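Local coordinates for iron-rich dpsA-homolog protein (PDB 1TKP) that oxidises iron(II) with hydrogen peroxide and stores it as a ferric mineral inside a hollow dodecamer, shielding DNA from oxidative damage, at the interface of chains A and B. Residues are numbered along the deposited sequence; one frame, centred on the assembly and turned at random. Chains: chain A/B, Iron-rich dpsA-homolog protein.

The interface of chains A and B. Residues chain A 150, 153-154, 157; chain B 141, 146, 150, 153-154.
The imidazole of B:His150 meets chain A through A:Arg153, A:Glu154 and A:Ile157. B:Glu154 CG lies 3.4 Å above one face, offset toward the rim; A:Arg153 CB lies on the opposite side, offset past the CG-ND1 rim. Water 1 sits at the ring edge, in plane, and bonds to B:His150 NE2 at 2.7 Å; it also lies 3.1 Å from carboxylate oxygen OE1 of A:Glu154, so the two chains are bridged through solvent. This is a helix-to-helix patch of the Dps ferritin-like dodecamer, between helix 146-170 of chain A and helices 115-142 and 146-169 of chain B. With CG anti to the backbone N (chi1 170°), B:His150 extends between the A-chain side chains: methyl CG2 of A:Ile157 reaches its CD2 at 3.7 Å from the A:Arg153 side. The A:Glu154 carboxylate, turned 74° from the ring, comes up to the CE1-NE2 rim close to the ring plane, not over a face. A:His150 repeats the intrachain cover, with A:Glu154 CG over one face. Both Glu154 residues are iron-nucleation sites; their OE2 atoms approach tip to tip at 3.1 Å, carboxylate planes 80° apart, and oxygens so close would be expected to repel unless something offsets it. At the other end of the patch, OE2 of B:Glu141 is approached by two arginines, whose nitrogens A:Arg153 NE and B:Arg153 NH1 lie 3.6 Å apart, and its charge probably offsets their repulsion. A:Arg153, extended from CG to NE, makes a salt bridge from NE to B:Glu141 OE2 at 3.2 Å, but its N-H points away, so the attraction is essentially electrostatic. B:Arg153 NH1 does hydrogen-bond to B:Glu141 OE2, at 3.2 Å; that oxygen lies in the guanidinium plane though met from above the carboxylate plane.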
ATOM      1  N   HIS A 150      12.687 -16.039 -23.884  1.00 24.65           N
ATOM      2  CA  HIS A 150      12.757 -15.140 -22.775  1.00 25.50           C
ATOM      3  C   HIS A 150      11.809 -15.590 -21.675  1.00 24.24           C
ATOM      4  O   HIS A 150      12.157 -15.719 -20.581  1.00 24.28           O
ATOM      5  CB  HIS A 150      12.456 -13.748 -23.243  1.00 23.71           C
ATOM      6  CG  HIS A 150      12.209 -12.832 -22.121  1.00 27.61           C
ATOM      7  ND1 HIS A 150      13.237 -12.281 -21.402  1.00 25.25           N
ATOM      8  CD2 HIS A 150      11.063 -12.422 -21.529  1.00 26.27           C
ATOM      9  CE1 HIS A 150      12.732 -11.487 -20.469  1.00 29.36           C
ATOM     10  NE2 HIS A 150      11.416 -11.534 -20.549  1.00 27.14           N
ATOM     11  N   ARG A 153      13.280 -18.573 -19.832  1.00 23.21           N
ATOM     12  CA  ARG A 153      14.357 -18.210 -18.940  1.00 24.48           C
ATOM     13  C   ARG A 153      13.803 -17.568 -17.710  1.00 24.91           C
ATOM     14  O   ARG A 153      14.220 -17.887 -16.636  1.00 25.08           O
ATOM     15  CB  ARG A 153      15.276 -17.181 -19.629  1.00 26.21           C
ATOM     16  CG  ARG A 153      16.167 -17.822 -20.758  1.00 23.58           C
ATOM     17  CD  ARG A 153      16.922 -16.677 -21.500  1.00 26.44           C
ATOM     18  NE  ARG A 153      17.318 -17.129 -22.802  1.00 28.65           N
ATOM     19  CZ  ARG A 153      17.035 -16.604 -23.948  1.00 29.41           C
ATOM     20  NH1 ARG A 153      16.343 -15.446 -24.080  1.00 26.59           N
ATOM     21  NH2 ARG A 153      17.566 -17.233 -25.007  1.00 28.08           N
ATOM     22  N   GLU A 154      12.816 -16.662 -17.856  1.00 26.30           N
ATOM     23  CA  GLU A 154      12.148 -16.027 -16.682  1.00 25.47           C
ATOM     24  C   GLU A 154      11.645 -17.095 -15.787  1.00 26.69           C
ATOM     25  O   GLU A 154      11.862 -17.008 -14.609  1.00 29.57           O
ATOM     26  CB  GLU A 154      11.062 -15.126 -17.108  1.00 24.28           C
ATOM     27  CG  GLU A 154      11.580 -13.909 -17.948  1.00 27.20           C
ATOM     28  CD  GLU A 154      11.979 -12.696 -17.060  1.00 29.74           C
ATOM     29  OE1 GLU A 154      11.488 -12.752 -15.974  1.00 30.25           O
ATOM     30  OE2 GLU A 154      12.689 -11.673 -17.397  1.00 30.95           O
ATOM     31  N   ILE A 157      14.605 -19.338 -14.086  1.00 27.15           N
ATOM     32  CA  ILE A 157      15.345 -18.812 -12.939  1.00 28.07           C
ATOM     33  C   ILE A 157      14.492 -19.121 -11.650  1.00 28.80           C
ATOM     34  O   ILE A 157      15.012 -19.585 -10.619  1.00 28.15           O
ATOM     35  CB  ILE A 157      15.800 -17.284 -13.155  1.00 30.77           C
ATOM     36  CG1 ILE A 157      16.573 -16.696 -11.976  1.00 34.21           C
ATOM     37  CG2 ILE A 157      14.694 -16.334 -13.435  1.00 29.34           C
ATOM     38  CD1 ILE A 157      16.945 -17.818 -10.911  1.00 42.97           C
TER
ATOM     39  N   GLU B 141      25.539 -18.842 -21.582  1.00 27.28           N
ATOM     40  CA  GLU B 141      24.715 -19.357 -22.704  1.00 30.34           C
ATOM     41  C   GLU B 141      25.416 -20.549 -23.434  1.00 29.90           C
ATOM     42  O   GLU B 141      24.816 -21.573 -23.645  1.00 30.02           O
ATOM     43  CB  GLU B 141      24.185 -18.279 -23.691  1.00 30.30           C
ATOM     44  CG  GLU B 141      22.963 -17.444 -23.136  1.00 38.89           C
ATOM     45  CD  GLU B 141      21.531 -17.893 -23.593  1.00 46.52           C
ATOM     46  OE1 GLU B 141      21.593 -18.394 -24.833  1.00 52.89           O
ATOM     47  OE2 GLU B 141      20.422 -17.718 -22.777  1.00 27.35           O
ATOM     48  N   HIS B 146      21.354 -21.313 -19.004  1.00 27.48           N
ATOM     49  CA  HIS B 146      20.464 -20.242 -19.395  1.00 26.91           C
ATOM     50  C   HIS B 146      20.035 -19.374 -18.207  1.00 26.78           C
ATOM     51  O   HIS B 146      19.966 -18.157 -18.354  1.00 25.91           O
ATOM     52  CB  HIS B 146      19.327 -20.815 -20.199  1.00 26.75           C
ATOM     53  CG  HIS B 146      19.799 -21.563 -21.389  1.00 27.90           C
ATOM     54  ND1 HIS B 146      20.465 -20.943 -22.441  1.00 30.10           N
ATOM     55  CD2 HIS B 146      19.661 -22.869 -21.742  1.00 27.80           C
ATOM     56  CE1 HIS B 146      20.747 -21.848 -23.372  1.00 25.98           C
ATOM     57  NE2 HIS B 146      20.284 -23.023 -22.971  1.00 27.63           N
ATOM     58  N   HIS B 150      20.611 -15.451 -17.994  1.00 25.08           N
ATOM     59  CA  HIS B 150      19.479 -14.628 -17.850  1.00 24.83           C
ATOM     60  C   HIS B 150      19.667 -13.735 -16.673  1.00 24.80           C
ATOM     61  O   HIS B 150      19.495 -12.534 -16.802  1.00 24.10           O
ATOM     62  CB  HIS B 150      18.231 -15.433 -17.638  1.00 26.12           C
ATOM     63  CG  HIS B 150      17.072 -14.591 -17.245  1.00 26.79           C
ATOM     64  ND1 HIS B 150      16.468 -13.734 -18.132  1.00 30.45           N
ATOM     65  CD2 HIS B 150      16.448 -14.415 -16.057  1.00 26.30           C
ATOM     66  CE1 HIS B 150      15.505 -13.080 -17.505  1.00 31.30           C
ATOM     67  NE2 HIS B 150      15.509 -13.436 -16.234  1.00 24.23           N
ATOM     68  N   ARG B 153      22.222 -11.009 -17.600  1.00 23.28           N
ATOM     69  CA  ARG B 153      21.617  -9.973 -18.442  1.00 24.91           C
ATOM     70  C   ARG B 153      20.765  -9.032 -17.605  1.00 25.49           C
ATOM     71  O   ARG B 153      20.819  -7.820 -17.842  1.00 25.94           O
ATOM     72  CB  ARG B 153      20.643 -10.544 -19.454  1.00 23.76           C
ATOM     73  CG  ARG B 153      21.293 -11.293 -20.567  1.00 26.49           C
ATOM     74  CD  ARG B 153      20.306 -12.054 -21.335  1.00 25.97           C
ATOM     75  NE  ARG B 153      21.079 -12.889 -22.166  1.00 31.34           N
ATOM     76  CZ  ARG B 153      20.844 -14.153 -22.359  1.00 27.37           C
ATOM     77  NH1 ARG B 153      19.805 -14.753 -21.839  1.00 28.87           N
ATOM     78  NH2 ARG B 153      21.662 -14.817 -23.096  1.00 30.91           N
ATOM     79  N   GLU B 154      20.031  -9.589 -16.616  1.00 25.70           N
ATOM     80  CA  GLU B 154      19.177  -8.814 -15.750  1.00 25.77           C
ATOM     81  C   GLU B 154      19.994  -7.873 -14.904  1.00 26.06           C
ATOM     82  O   GLU B 154      19.567  -6.745 -14.686  1.00 29.01           O
ATOM     83  CB  GLU B 154      18.378  -9.747 -14.819  1.00 26.98           C
ATOM     84  CG  GLU B 154      17.337 -10.650 -15.494  1.00 25.43           C
ATOM     85  CD  GLU B 154      15.937  -9.968 -15.582  1.00 32.78           C
ATOM     86  OE1 GLU B 154      15.563  -9.421 -14.561  1.00 29.82           O
ATOM     87  OE2 GLU B 154      15.178 -10.004 -16.600  1.00 27.61           O
TER
HETATM   88  O   HOH W   1      13.933 -12.844 -14.123  1.00 34.31           O